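Local structure of probable hydrolase (Pseudomonas aeruginosa, 7AL6) at residues A[13-18]-A[67-72]; A[32-37]-A[57-62]; A[43-48]-A[268-273]; A[73-78]-A[200-205]; A[107-112]-A[120-125]. The protein is of unknown function but has an alpha/beta hydrolase fold and is thought to be a hydrolase, perhaps a lipolytic enzyme. All blocks are in the same frame, centred on the assembly; numbering follows the deposited sequence.

Interaction 1: A[13-18]-A[67-72]; sequences PHIELA and AHRAEG
Ala67 N donates to Glu16 O across 3.1 Å, one fairly straight backbone bond that ties the start of strand 16-22 to the loop between strand 53-58 and helix 77-91; Ile15 lies nearest Arg69. A water adds a second tie, donating to His14 O and accepting from Ala70 N. Between the two links lies the side chain of Ile15. Its CG1 is anti to the backbone N (chi1 -162°) and CD1 reaches over the loop backbone, 3.7 Å from Ala67 O and 3.8 Å from Arg69 CA. Behind this tip, Ile15 CG1 faces the methyl of Ala67 at 4.1 Å. A branched aliphatic chain suits the place because it can cover both the small alanine and the aliphatic part of Arg69, whose CG sits 3.9 Å from Ile15 CD1. The chain of Arg69, extended from CG to NE, carries its guanidinium toward the His14 ring, where NH1 lies at the edge, 4.5 Å from NE2. Asp83 of helix 77-91 serves both, bonding His14 through OD1 and forming a salt bridge with Arg69 NH2 through OD2. The shared carboxylate would offset the charge of Arg69, and that of His14 if protonated, where strand, loop and helix meet.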
# COMPACT_ATOMS: atom_id res chain seq x y z
N PRO A 13 -6.31 -11.67 -1.69
CA PRO A 13 -6.72 -10.52 -0.89
C PRO A 13 -5.60 -9.56 -0.63
O PRO A 13 -5.80 -8.35 -0.63
CB PRO A 13 -7.24 -11.16 0.42
CG PRO A 13 -7.65 -12.57 0.02
CD PRO A 13 -6.71 -12.97 -1.11
N HIS A 14 -4.38 -10.05 -0.48
CA HIS A 14 -3.28 -9.20 -0.06
C HIS A 14 -2.21 -8.97 -1.12
O HIS A 14 -1.25 -8.24 -0.85
CB HIS A 14 -2.59 -9.86 1.15
CG HIS A 14 -2.10 -11.25 0.87
ND1 HIS A 14 -2.96 -12.31 0.62
CD2 HIS A 14 -0.84 -11.75 0.78
CE1 HIS A 14 -2.24 -13.40 0.38
NE2 HIS A 14 -0.96 -13.09 0.49
N ILE A 15 -2.26 -9.69 -2.22
CA ILE A 15 -1.22 -9.57 -3.27
C ILE A 15 -1.78 -10.10 -4.57
O ILE A 15 -2.66 -10.93 -4.54
CB ILE A 15 0.04 -10.35 -2.84
CG1 ILE A 15 1.29 -9.95 -3.62
CG2 ILE A 15 -0.22 -11.84 -2.92
CD1 ILE A 15 2.58 -10.46 -3.04
N GLU A 16 -1.21 -9.68 -5.67
CA GLU A 16 -1.58 -10.15 -7.00
C GLU A 16 -0.41 -10.96 -7.54
O GLU A 16 0.67 -10.42 -7.60
CB GLU A 16 -1.89 -8.94 -7.85
CG GLU A 16 -2.77 -9.26 -8.99
CD GLU A 16 -3.04 -8.04 -9.82
OE1 GLU A 16 -3.96 -7.31 -9.49
OE2 GLU A 16 -2.29 -7.83 -10.76
N LEU A 17 -0.61 -12.19 -7.96
CA LEU A 17 0.48 -13.05 -8.45
C LEU A 17 0.28 -13.33 -9.92
O LEU A 17 -0.81 -13.19 -10.40
CB LEU A 17 0.52 -14.37 -7.69
CG LEU A 17 0.69 -14.28 -6.18
CD1 LEU A 17 0.64 -15.66 -5.58
CD2 LEU A 17 1.97 -13.58 -5.82
N ALA A 18 1.36 -13.63 -10.60
CA ALA A 18 1.31 -14.05 -11.99
C ALA A 18 1.46 -15.56 -12.10
O ALA A 18 2.14 -16.19 -11.28
CB ALA A 18 2.43 -13.37 -12.79
N ALA A 67 3.63 -9.64 -8.18
CA ALA A 67 3.90 -8.43 -7.42
C ALA A 67 4.88 -8.70 -6.29
O ALA A 67 4.97 -9.82 -5.77
CB ALA A 67 2.60 -7.87 -6.87
N HIS A 68 5.63 -7.67 -5.93
CA HIS A 68 6.31 -7.62 -4.64
C HIS A 68 5.29 -7.47 -3.52
O HIS A 68 4.23 -6.87 -3.69
CB HIS A 68 7.29 -6.44 -4.58
CG HIS A 68 8.33 -6.46 -5.63
ND1 HIS A 68 9.12 -7.57 -5.87
CD2 HIS A 68 8.68 -5.54 -6.56
CE1 HIS A 68 9.92 -7.32 -6.88
NE2 HIS A 68 9.68 -6.09 -7.31
N ARG A 69 5.61 -8.03 -2.37
CA ARG A 69 4.75 -7.88 -1.20
C ARG A 69 4.69 -6.42 -0.75
O ARG A 69 5.62 -5.64 -0.98
CB ARG A 69 5.28 -8.72 -0.03
CG ARG A 69 5.33 -10.24 -0.27
CD ARG A 69 5.43 -10.99 1.07
NE ARG A 69 5.61 -12.42 0.88
CZ ARG A 69 4.68 -13.23 0.40
NH1 ARG A 69 3.50 -12.76 0.07
NH2 ARG A 69 4.93 -14.52 0.25
N ALA A 70 3.61 -6.06 -0.08
CA ALA A 70 3.47 -4.73 0.49
C ALA A 70 4.58 -4.44 1.50
O ALA A 70 5.29 -5.33 1.98
CB ALA A 70 2.10 -4.56 1.15
N GLU A 71 4.73 -3.15 1.82
CA GLU A 71 5.76 -2.69 2.74
C GLU A 71 5.68 -3.42 4.08
O GLU A 71 4.59 -3.61 4.62
CB GLU A 71 5.56 -1.19 3.01
CG GLU A 71 5.67 -0.29 1.83
CD GLU A 71 7.04 0.35 1.76
OE1 GLU A 71 7.11 1.52 1.33
OE2 GLU A 71 8.03 -0.31 2.14
N GLY A 72 6.83 -3.76 4.64
CA GLY A 72 6.92 -4.43 5.92
C GLY A 72 6.59 -5.91 5.94
O GLY A 72 6.89 -6.57 6.93
O HOH W 1 1.43 -7.85 0.60

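Interaction 2: A[32-37]-A[57-62]; sequences ALHGWL and ALDFAG
His34 and Phe60 meet just beyond the ends of two neighbouring parallel strands, 28-33 and 53-58, in the central sheet of the alpha/beta hydrolase fold. Of the backbone bonds, Leu58 N to Ala32 O, 3.1 Å, holds the strands in register, with the small side chains of Ala32 and Ala57 on the same sheet face. Where the strands diverge, waters take over: one donates to both Ala32 O and Leu58 O, another accepts from His34 N and donates to Leu58 O. The latter also lies over the centre of a Phe60 face, 3.2 Å above its plane. Apolar contacts occupy the other sheet face, where Leu33 and Leu58 run side by side, Leu33 CD2 4.0 Å from Leu58 CD2. There too, Leu33 CB meets Phe60 CZ at 3.8 Å. The aromatic pair is T-shaped: the edge of Phe60 points to a face of His34, with planes at 64° and Phe60 CD2 nearest His34 CE1. Imidazole suits this turn because it can donate on one side and accept on the other. Its ND1 donates to Gly35 O at 2.9 Å, while Phe60 N donates to His34 NE2 at 3.0 Å, almost straight at 175° yet tilted 26° from the ring plane.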
# COMPACT_ATOMS: atom_id res chain seq x y z
N ALA A 32 2.47 -25.62 -9.75
CA ALA A 32 3.91 -25.79 -9.86
C ALA A 32 4.63 -24.61 -9.23
O ALA A 32 4.38 -23.44 -9.57
CB ALA A 32 4.32 -25.95 -11.33
N LEU A 33 5.56 -24.92 -8.33
CA LEU A 33 6.27 -23.94 -7.52
C LEU A 33 7.78 -24.01 -7.78
O LEU A 33 8.39 -25.08 -7.71
CB LEU A 33 5.97 -24.20 -6.04
CG LEU A 33 4.50 -24.29 -5.63
CD1 LEU A 33 4.46 -24.51 -4.11
CD2 LEU A 33 3.78 -23.01 -5.99
N HIS A 34 8.40 -22.83 -8.03
CA HIS A 34 9.78 -22.76 -8.47
C HIS A 34 10.74 -22.52 -7.29
O HIS A 34 10.34 -22.32 -6.14
CB HIS A 34 9.95 -21.67 -9.56
CG HIS A 34 9.54 -20.30 -9.10
ND1 HIS A 34 10.32 -19.55 -8.26
CD2 HIS A 34 8.43 -19.56 -9.35
CE1 HIS A 34 9.71 -18.40 -7.98
NE2 HIS A 34 8.55 -18.39 -8.63
N GLY A 35 12.01 -22.46 -7.62
CA GLY A 35 13.14 -22.25 -6.71
C GLY A 35 13.36 -20.80 -6.33
O GLY A 35 12.83 -19.93 -6.96
N TRP A 36 14.14 -20.57 -5.29
CA TRP A 36 14.44 -19.21 -4.80
C TRP A 36 15.12 -18.40 -5.92
O TRP A 36 16.02 -18.94 -6.53
CB TRP A 36 15.31 -19.35 -3.56
CG TRP A 36 15.68 -18.08 -2.87
CD1 TRP A 36 14.87 -17.25 -2.18
CD2 TRP A 36 17.01 -17.61 -2.65
NE1 TRP A 36 15.59 -16.25 -1.60
CE2 TRP A 36 16.91 -16.43 -1.89
CE3 TRP A 36 18.27 -18.01 -3.10
CZ2 TRP A 36 18.02 -15.69 -1.55
CZ3 TRP A 36 19.37 -17.28 -2.76
CH2 TRP A 36 19.24 -16.13 -1.99
N LEU A 37 14.63 -17.19 -6.22
CA LEU A 37 15.10 -16.23 -7.26
C LEU A 37 14.82 -16.75 -8.68
O LEU A 37 15.27 -16.12 -9.58
CB LEU A 37 16.57 -15.85 -7.10
CG LEU A 37 17.00 -15.41 -5.70
CD1 LEU A 37 18.45 -14.98 -5.69
CD2 LEU A 37 16.13 -14.31 -5.15
N ALA A 57 1.62 -22.75 -13.21
CA ALA A 57 3.01 -22.49 -12.88
C ALA A 57 3.05 -21.08 -12.32
O ALA A 57 3.01 -20.09 -13.08
CB ALA A 57 3.94 -22.64 -14.09
N LEU A 58 3.15 -21.00 -11.01
CA LEU A 58 3.01 -19.77 -10.25
C LEU A 58 4.34 -19.08 -10.06
O LEU A 58 5.35 -19.73 -9.75
CB LEU A 58 2.42 -20.13 -8.90
CG LEU A 58 1.99 -19.00 -7.97
CD1 LEU A 58 0.78 -18.29 -8.52
CD2 LEU A 58 1.72 -19.63 -6.57
N ASP A 59 4.31 -17.78 -10.21
CA ASP A 59 5.45 -16.92 -9.86
C ASP A 59 5.24 -16.67 -8.37
O ASP A 59 4.20 -16.19 -8.00
CB ASP A 59 5.50 -15.62 -10.66
CG ASP A 59 6.22 -15.73 -11.99
OD1 ASP A 59 7.00 -16.62 -12.12
OD2 ASP A 59 5.95 -14.95 -12.84
N PHE A 60 6.21 -16.94 -7.53
CA PHE A 60 6.11 -16.58 -6.10
C PHE A 60 6.17 -15.05 -6.01
O PHE A 60 6.79 -14.39 -6.82
CB PHE A 60 7.27 -17.16 -5.29
CG PHE A 60 7.07 -18.57 -4.80
CD1 PHE A 60 5.88 -18.95 -4.23
CD2 PHE A 60 8.08 -19.50 -4.91
CE1 PHE A 60 5.70 -20.23 -3.78
CE2 PHE A 60 7.89 -20.79 -4.45
CZ PHE A 60 6.70 -21.16 -3.89
N ALA A 61 5.67 -14.52 -4.91
CA ALA A 61 5.75 -13.09 -4.57
C ALA A 61 7.21 -12.65 -4.64
O ALA A 61 8.10 -13.36 -4.18
CB ALA A 61 5.19 -12.88 -3.20
N GLY A 62 7.47 -11.51 -5.27
CA GLY A 62 8.81 -10.93 -5.43
C GLY A 62 9.64 -11.63 -6.48
O GLY A 62 10.80 -11.35 -6.56
O HOH W 2 6.38 -22.00 -11.00
O HOH W 3 6.20 -20.85 -7.34

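Interaction 3: A[43-48]-A[268-273]; sequences FSRLAP and DDEAGA
Arg45 carries most of this contact, laying its whole side chain against the turn that leads into helix 270-284. The close-packed part begins at its root, where Arg45 CB meets the methyl of Ala273 at 3.5 Å; a residue as small as alanine lets the chain come this near the helix. With CG anti to the carbonyl carbon (chi1 -62°) and the chain extended from CG to NE, Arg45 then passes the turn, its CD 3.6 Å from Asp269 O. The guanidinium lies flat over the backbone, with Asp269 CA 3.6 Å above the plane and over its centre. Other partners fix its far end: NE donates to Leu267 O, and NH2 forms a salt bridge with Glu180.

The more open side belongs to Glu270, which is partly exposed and lies close to a bound triethylene glycol, probably from the crystallisation liquor. Its chain bends at chi2, and OE2 accepts a hydrogen bond from Arg45 NH1 at 3.0 Å, part of a salt bridge. The bond lies nearly in the guanidinium plane but meets the anti side of the carboxylate, the two planes being 58° apart. OE1 pairs with Lys49, so this acid would balance part of the charge of two bases.

Asp269, the N-cap residue, accepts from Gly272 N through OD1 at 2.6 Å and so caps the start of the helix. Beside Arg45, Leu46 rests its CD1 near Ala273 O and packs on Val276 and Ala277. The contact joins the connection between strands 28-33 and 53-58 to helix 270-284, with helix 179-189 packed against Arg45 through Leu184.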
# COMPACT_ATOMS: atom_id res chain seq x y z
N PHE A 43 9.58 -24.30 -15.18
CA PHE A 43 8.76 -25.42 -15.68
C PHE A 43 8.50 -25.36 -17.19
O PHE A 43 7.70 -26.12 -17.66
CB PHE A 43 7.48 -25.50 -14.86
CG PHE A 43 7.72 -25.70 -13.39
CD1 PHE A 43 8.02 -26.95 -12.88
CD2 PHE A 43 7.72 -24.64 -12.51
CE1 PHE A 43 8.27 -27.13 -11.54
CE2 PHE A 43 7.97 -24.82 -11.16
CZ PHE A 43 8.26 -26.06 -10.68
N SER A 44 9.19 -24.51 -17.93
CA SER A 44 8.96 -24.29 -19.38
C SER A 44 9.18 -25.57 -20.18
O SER A 44 8.49 -25.77 -21.12
CB SER A 44 9.73 -23.12 -19.93
OG SER A 44 11.11 -23.26 -19.73
N ARG A 45 10.14 -26.40 -19.81
CA ARG A 45 10.41 -27.66 -20.53
C ARG A 45 9.53 -28.80 -19.99
O ARG A 45 9.09 -29.61 -20.76
CB ARG A 45 11.88 -28.06 -20.38
CG ARG A 45 12.89 -27.10 -20.95
CD ARG A 45 14.18 -27.85 -21.12
NE ARG A 45 15.35 -27.03 -21.20
CZ ARG A 45 16.01 -26.80 -22.31
NH1 ARG A 45 15.60 -27.33 -23.43
NH2 ARG A 45 17.07 -26.04 -22.29
N LEU A 46 9.40 -28.90 -18.68
CA LEU A 46 8.69 -30.00 -17.99
C LEU A 46 7.17 -29.98 -18.13
O LEU A 46 6.65 -30.96 -18.55
CB LEU A 46 9.07 -29.93 -16.51
CG LEU A 46 8.43 -30.99 -15.64
CD1 LEU A 46 8.56 -32.34 -16.29
CD2 LEU A 46 9.03 -30.97 -14.26
N ALA A 47 6.52 -28.85 -17.90
CA ALA A 47 5.05 -28.77 -17.83
C ALA A 47 4.43 -29.21 -19.15
O ALA A 47 3.48 -29.96 -19.11
CB ALA A 47 4.58 -27.40 -17.44
N PRO A 48 4.90 -28.82 -20.34
CA PRO A 48 4.27 -29.24 -21.57
C PRO A 48 4.29 -30.76 -21.78
O PRO A 48 3.49 -31.22 -22.50
CB PRO A 48 5.09 -28.56 -22.67
CG PRO A 48 5.73 -27.42 -21.97
CD PRO A 48 6.00 -27.92 -20.58
N ASP A 268 17.66 -27.64 -17.41
CA ASP A 268 18.98 -27.52 -18.06
C ASP A 268 18.91 -27.96 -19.51
O ASP A 268 19.44 -27.27 -20.33
CB ASP A 268 20.04 -28.32 -17.33
CG ASP A 268 20.55 -27.60 -16.12
OD1 ASP A 268 20.51 -26.41 -16.13
OD2 ASP A 268 20.92 -28.25 -15.18
N ASP A 269 18.22 -29.03 -19.82
CA ASP A 269 18.21 -29.53 -21.18
C ASP A 269 17.00 -30.40 -21.39
O ASP A 269 16.28 -30.75 -20.45
CB ASP A 269 19.50 -30.30 -21.52
CG ASP A 269 19.80 -31.40 -20.51
OD1 ASP A 269 18.87 -32.15 -20.13
OD2 ASP A 269 20.96 -31.47 -20.08
N GLU A 270 16.76 -30.76 -22.64
CA GLU A 270 15.59 -31.56 -22.95
C GLU A 270 15.73 -32.97 -22.40
O GLU A 270 14.73 -33.57 -22.03
CB GLU A 270 15.34 -31.61 -24.46
CG GLU A 270 14.72 -30.32 -25.02
CD GLU A 270 13.33 -30.03 -24.46
OE1 GLU A 270 12.50 -30.97 -24.39
OE2 GLU A 270 13.07 -28.86 -24.08
N ALA A 271 16.97 -33.48 -22.30
CA ALA A 271 17.20 -34.81 -21.75
C ALA A 271 16.73 -34.90 -20.30
O ALA A 271 16.02 -35.83 -19.93
CB ALA A 271 18.69 -35.17 -21.84
N GLY A 272 17.11 -33.93 -19.47
CA GLY A 272 16.59 -33.92 -18.11
C GLY A 272 15.09 -33.72 -18.07
O GLY A 272 14.39 -34.41 -17.34
N ALA A 273 14.58 -32.78 -18.88
CA ALA A 273 13.14 -32.52 -18.86
C ALA A 273 12.38 -33.79 -19.12
O ALA A 273 11.37 -34.08 -18.47
CB ALA A 273 12.77 -31.46 -19.90

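Interaction 4: A[73-78]-A[200-205]; sequences ASYLLW and RTDARL
Tyr75 OH donates a hydrogen bond to Asp202 OD2 over a short 2.6 Å, from 48° out of the carboxylate plane. The same oxygen accepts from Arg204 NH2 through its syn lone pair. Arg204 grips Asp202 side-on with two nitrogens: a bend at chi3, -85°, turns NE toward OD1, 3.1 Å away, while NH2 holds OD2 at 3.0 Å. OD1 takes the backbone N of Arg204, from the same face as NE. Four hydrogen bonds fix the rotation of this buried acid, and the charge of Arg204 would favour its ionised form.

Tyrosine suits the position because its ring packs while its hydroxyl bonds. Leu205 covers one ring face, with CG over the centre and CD2 3.4 Å from Tyr75 CD2. The ring edge at CE1 lies over a face of the Arg204 guanidinium, 3.8 Å from NE, the planes at 86°. Arg204 also donates to the carbonyls of Arg69 and Ala70, and weakly through NH1 to Ala73 O at 2.9 Å; Tyr75 OH accepts from Arg69 N. The contact joins the loop leading into helix 77-91 to the loop after strand 196-199, where the Asp202 OD1 bond to the nitrogen two residues on makes an Asx turn.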
# COMPACT_ATOMS: atom_id res chain seq x y z
N ALA A 73 6.00 -6.47 4.88
CA ALA A 73 5.71 -7.90 4.85
C ALA A 73 6.98 -8.71 4.64
O ALA A 73 7.94 -8.25 4.03
CB ALA A 73 4.70 -8.22 3.75
N SER A 74 6.98 -9.92 5.16
CA SER A 74 8.12 -10.86 5.17
C SER A 74 8.08 -11.87 4.02
O SER A 74 7.05 -12.03 3.43
CB SER A 74 8.13 -11.52 6.50
OG SER A 74 7.00 -12.33 6.67
N TYR A 75 9.19 -12.51 3.71
CA TYR A 75 9.27 -13.56 2.67
C TYR A 75 9.73 -14.86 3.36
O TYR A 75 10.73 -15.40 3.00
CB TYR A 75 10.19 -13.19 1.51
CG TYR A 75 9.67 -12.16 0.53
CD1 TYR A 75 9.85 -10.81 0.75
CD2 TYR A 75 9.08 -12.54 -0.65
CE1 TYR A 75 9.42 -9.86 -0.15
CE2 TYR A 75 8.64 -11.60 -1.57
CZ TYR A 75 8.81 -10.25 -1.32
OH TYR A 75 8.38 -9.33 -2.19
N LEU A 76 8.98 -15.30 4.36
CA LEU A 76 9.26 -16.56 5.10
C LEU A 76 8.57 -17.72 4.38
O LEU A 76 7.66 -17.48 3.62
CB LEU A 76 8.84 -16.41 6.55
CG LEU A 76 9.44 -15.20 7.25
CD1 LEU A 76 9.05 -15.15 8.70
CD2 LEU A 76 10.93 -15.16 7.08
N LEU A 77 9.00 -18.94 4.64
CA LEU A 77 8.52 -20.14 3.91
C LEU A 77 7.01 -20.29 4.07
O LEU A 77 6.39 -20.59 3.10
CB LEU A 77 9.27 -21.37 4.41
CG LEU A 77 10.75 -21.44 4.04
CD1 LEU A 77 11.42 -22.58 4.77
CD2 LEU A 77 10.94 -21.59 2.56
N TRP A 78 6.45 -20.07 5.25
CA TRP A 78 4.99 -20.20 5.52
C TRP A 78 4.21 -19.07 4.84
O TRP A 78 3.03 -19.22 4.71
CB TRP A 78 4.68 -20.34 7.01
CG TRP A 78 5.42 -19.40 7.88
CD1 TRP A 78 5.03 -18.15 8.24
CD2 TRP A 78 6.69 -19.61 8.49
NE1 TRP A 78 5.96 -17.59 9.04
CE2 TRP A 78 7.00 -18.45 9.20
CE3 TRP A 78 7.60 -20.66 8.48
CZ2 TRP A 78 8.18 -18.32 9.92
CZ3 TRP A 78 8.78 -20.52 9.17
CH2 TRP A 78 9.06 -19.37 9.88
N ARG A 200 14.75 -8.97 -11.91
CA ARG A 200 13.69 -8.41 -11.05
C ARG A 200 13.70 -9.15 -9.73
O ARG A 200 13.60 -10.35 -9.73
CB ARG A 200 12.33 -8.50 -11.73
CG ARG A 200 11.18 -7.98 -10.89
CD ARG A 200 9.89 -7.77 -11.65
NE ARG A 200 8.89 -7.25 -10.75
CZ ARG A 200 8.21 -7.97 -9.89
NH1 ARG A 200 8.39 -9.27 -9.84
NH2 ARG A 200 7.34 -7.40 -9.09
N THR A 201 13.71 -8.43 -8.63
CA THR A 201 13.81 -9.09 -7.34
C THR A 201 13.48 -8.10 -6.23
O THR A 201 13.37 -6.89 -6.46
CB THR A 201 15.22 -9.68 -7.15
OG1 THR A 201 15.22 -10.63 -6.09
CG2 THR A 201 16.23 -8.57 -6.85
N ASP A 202 13.21 -8.64 -5.06
CA ASP A 202 12.92 -7.85 -3.88
C ASP A 202 14.12 -8.00 -2.96
O ASP A 202 14.56 -9.13 -2.68
CB ASP A 202 11.63 -8.32 -3.23
CG ASP A 202 11.07 -7.35 -2.23
OD1 ASP A 202 11.83 -6.81 -1.37
OD2 ASP A 202 9.82 -7.17 -2.27
N ALA A 203 14.71 -6.87 -2.57
CA ALA A 203 15.87 -6.92 -1.70
C ALA A 203 15.55 -7.63 -0.38
O ALA A 203 16.45 -8.15 0.27
CB ALA A 203 16.37 -5.51 -1.42
N ARG A 204 14.29 -7.65 0.03
CA ARG A 204 13.96 -8.36 1.26
C ARG A 204 14.26 -9.85 1.14
O ARG A 204 14.39 -10.53 2.16
CB ARG A 204 12.49 -8.15 1.63
CG ARG A 204 12.16 -6.71 2.07
CD ARG A 204 10.67 -6.59 2.33
NE ARG A 204 9.97 -6.31 1.09
CZ ARG A 204 8.67 -6.06 1.00
NH1 ARG A 204 7.91 -6.06 2.09
NH2 ARG A 204 8.13 -5.81 -0.19
N LEU A 205 14.32 -10.38 -0.09
CA LEU A 205 14.59 -11.79 -0.29
C LEU A 205 15.97 -12.17 0.23
O LEU A 205 16.24 -13.37 0.38
CB LEU A 205 14.50 -12.15 -1.77
CG LEU A 205 13.05 -12.16 -2.29
CD1 LEU A 205 12.95 -12.24 -3.76
CD2 LEU A 205 12.27 -13.32 -1.66

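Interaction 5: A[107-112]-A[120-125]; sequences VSVLLA and ERLALI
Leu122 and Leu124 both point from strand 119-125 toward helix 103-114, and Val109 meets each of them at about a right angle. Its CG2, anti to the carbonyl carbon, is the branch that touches: 3.9 Å from Leu124 CD1 and 4.2 Å from Leu122 CD1. Leu122 spreads its two methyls beneath the helix. CD1 comes to 3.8 Å from the methyl of Ala112, while CD2 lies 4.1 Å from Ser108 CB. Two residues on, on the same side of the strand, Leu124 sets CD2 4.1 Å from Ser108 CB.

The two segments belong to the beta-alpha-beta unit formed by strand 96-101, helix 103-114 and strand 119-125 of the alpha/beta hydrolase fold. The axes of helix segment 107-112 and strand segment 120-125 run nearly antiparallel, at 158°, and approach to 9.5 Å. No hydrogen bond crosses between them, so the fit depends on shape: long leucines on the strand fill the gap, and small residues, Ser108 and Ala112, take the helix positions pointing at the sheet. Serine is tolerated here because its OG turns back along its own helix to bond Gly104 O. Gly104 lies one helical turn before Ser108, in a GxSxG sequence consistent with a nucleophile elbow.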
# COMPACT_ATOMS: atom_id res chain seq x y z
N VAL A 107 8.36 -25.63 0.23
CA VAL A 107 7.08 -25.00 0.55
C VAL A 107 5.96 -26.02 0.41
O VAL A 107 5.01 -26.05 1.21
CB VAL A 107 6.85 -23.77 -0.38
CG1 VAL A 107 5.42 -23.28 -0.27
CG2 VAL A 107 7.81 -22.66 -0.00
N SER A 108 6.08 -26.89 -0.58
CA SER A 108 5.09 -27.91 -0.82
C SER A 108 4.98 -28.86 0.35
O SER A 108 3.87 -29.25 0.74
CB SER A 108 5.44 -28.70 -2.08
OG SER A 108 5.38 -27.92 -3.26
N VAL A 109 6.14 -29.27 0.90
CA VAL A 109 6.16 -30.19 2.04
C VAL A 109 5.52 -29.55 3.26
O VAL A 109 4.78 -30.20 4.00
CB VAL A 109 7.60 -30.65 2.36
CG1 VAL A 109 7.70 -31.31 3.77
CG2 VAL A 109 8.14 -31.60 1.29
N LEU A 110 5.80 -28.28 3.49
CA LEU A 110 5.22 -27.53 4.63
C LEU A 110 3.70 -27.51 4.48
O LEU A 110 3.04 -27.80 5.41
CB LEU A 110 5.76 -26.09 4.63
CG LEU A 110 7.18 -25.90 5.15
CD1 LEU A 110 7.48 -24.43 5.29
CD2 LEU A 110 7.40 -26.61 6.47
N LEU A 111 3.21 -27.22 3.29
CA LEU A 111 1.76 -27.16 3.00
C LEU A 111 1.13 -28.55 3.15
O LEU A 111 0.11 -28.64 3.79
CB LEU A 111 1.60 -26.60 1.60
CG LEU A 111 0.20 -26.16 1.21
CD1 LEU A 111 -0.42 -25.29 2.28
CD2 LEU A 111 0.24 -25.45 -0.12
N ALA A 112 1.77 -29.58 2.62
CA ALA A 112 1.28 -30.97 2.67
C ALA A 112 1.23 -31.41 4.13
O ALA A 112 0.28 -32.04 4.52
CB ALA A 112 2.13 -31.87 1.83
N GLU A 120 -3.39 -33.63 -2.69
CA GLU A 120 -3.62 -34.99 -3.15
C GLU A 120 -2.31 -35.76 -3.38
O GLU A 120 -2.23 -36.94 -3.03
CB GLU A 120 -4.44 -34.97 -4.42
CG GLU A 120 -5.86 -34.45 -4.23
CD GLU A 120 -6.69 -34.50 -5.49
OE1 GLU A 120 -7.60 -35.37 -5.54
OE2 GLU A 120 -6.47 -33.67 -6.42
N ARG A 121 -1.33 -35.12 -4.00
CA ARG A 121 -0.01 -35.71 -4.36
C ARG A 121 1.10 -34.65 -4.31
O ARG A 121 0.81 -33.49 -4.49
CB ARG A 121 -0.10 -36.30 -5.77
CG ARG A 121 -1.28 -37.23 -6.02
CD ARG A 121 -0.95 -38.67 -5.74
NE ARG A 121 -1.96 -39.65 -6.07
CZ ARG A 121 -2.94 -40.03 -5.26
NH1 ARG A 121 -3.78 -40.97 -5.66
NH2 ARG A 121 -3.09 -39.49 -4.08
N LEU A 122 2.34 -35.07 -4.08
CA LEU A 122 3.53 -34.18 -4.12
C LEU A 122 4.53 -34.72 -5.15
O LEU A 122 4.91 -35.86 -5.02
CB LEU A 122 4.23 -34.15 -2.77
CG LEU A 122 3.64 -33.31 -1.66
CD1 LEU A 122 4.72 -32.99 -0.66
CD2 LEU A 122 3.01 -32.04 -2.19
N ALA A 123 4.96 -33.92 -6.11
CA ALA A 123 6.05 -34.24 -7.05
C ALA A 123 7.16 -33.24 -6.70
O ALA A 123 6.95 -32.05 -6.84
CB ALA A 123 5.60 -34.16 -8.47
N LEU A 124 8.28 -33.73 -6.21
CA LEU A 124 9.36 -32.89 -5.71
C LEU A 124 10.60 -33.07 -6.58
O LEU A 124 10.98 -34.20 -6.89
CB LEU A 124 9.66 -33.21 -4.27
CG LEU A 124 8.46 -33.25 -3.31
CD1 LEU A 124 8.92 -33.63 -1.92
CD2 LEU A 124 7.74 -31.89 -3.25
N ILE A 125 11.22 -31.95 -6.95
CA ILE A 125 12.48 -31.96 -7.73
C ILE A 125 13.63 -31.42 -6.86
O ILE A 125 13.66 -30.22 -6.62
CB ILE A 125 12.37 -31.20 -9.05
CG1 ILE A 125 11.18 -31.66 -9.89
CG2 ILE A 125 13.66 -31.30 -9.82
CD1 ILE A 125 10.91 -30.79 -11.07

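How the interactions relate
Interaction 2 lies nearest the middle of the chain, its centre about 5 Å from the chain's centre, and all four others touch it. Along the sequence it is nested inside the loop closed by interaction 1, whose strand 16-22 neighbours strand 53-58 in the sheet. Interaction 4 follows, its centre about 10 Å from that of interaction 1, and the two touch directly. Interaction 5 is nested within the loops of interactions 3 and 4. Interaction 3 crosses interactions 1 and 2 along the chain, and lies about 29 Å from interaction 1, centre to centre, on the opposite side of the chain's centre. Interactions 1, 2 and 5 reach the same central sheet, while 3 and 4 tie loops and helices at its flanks.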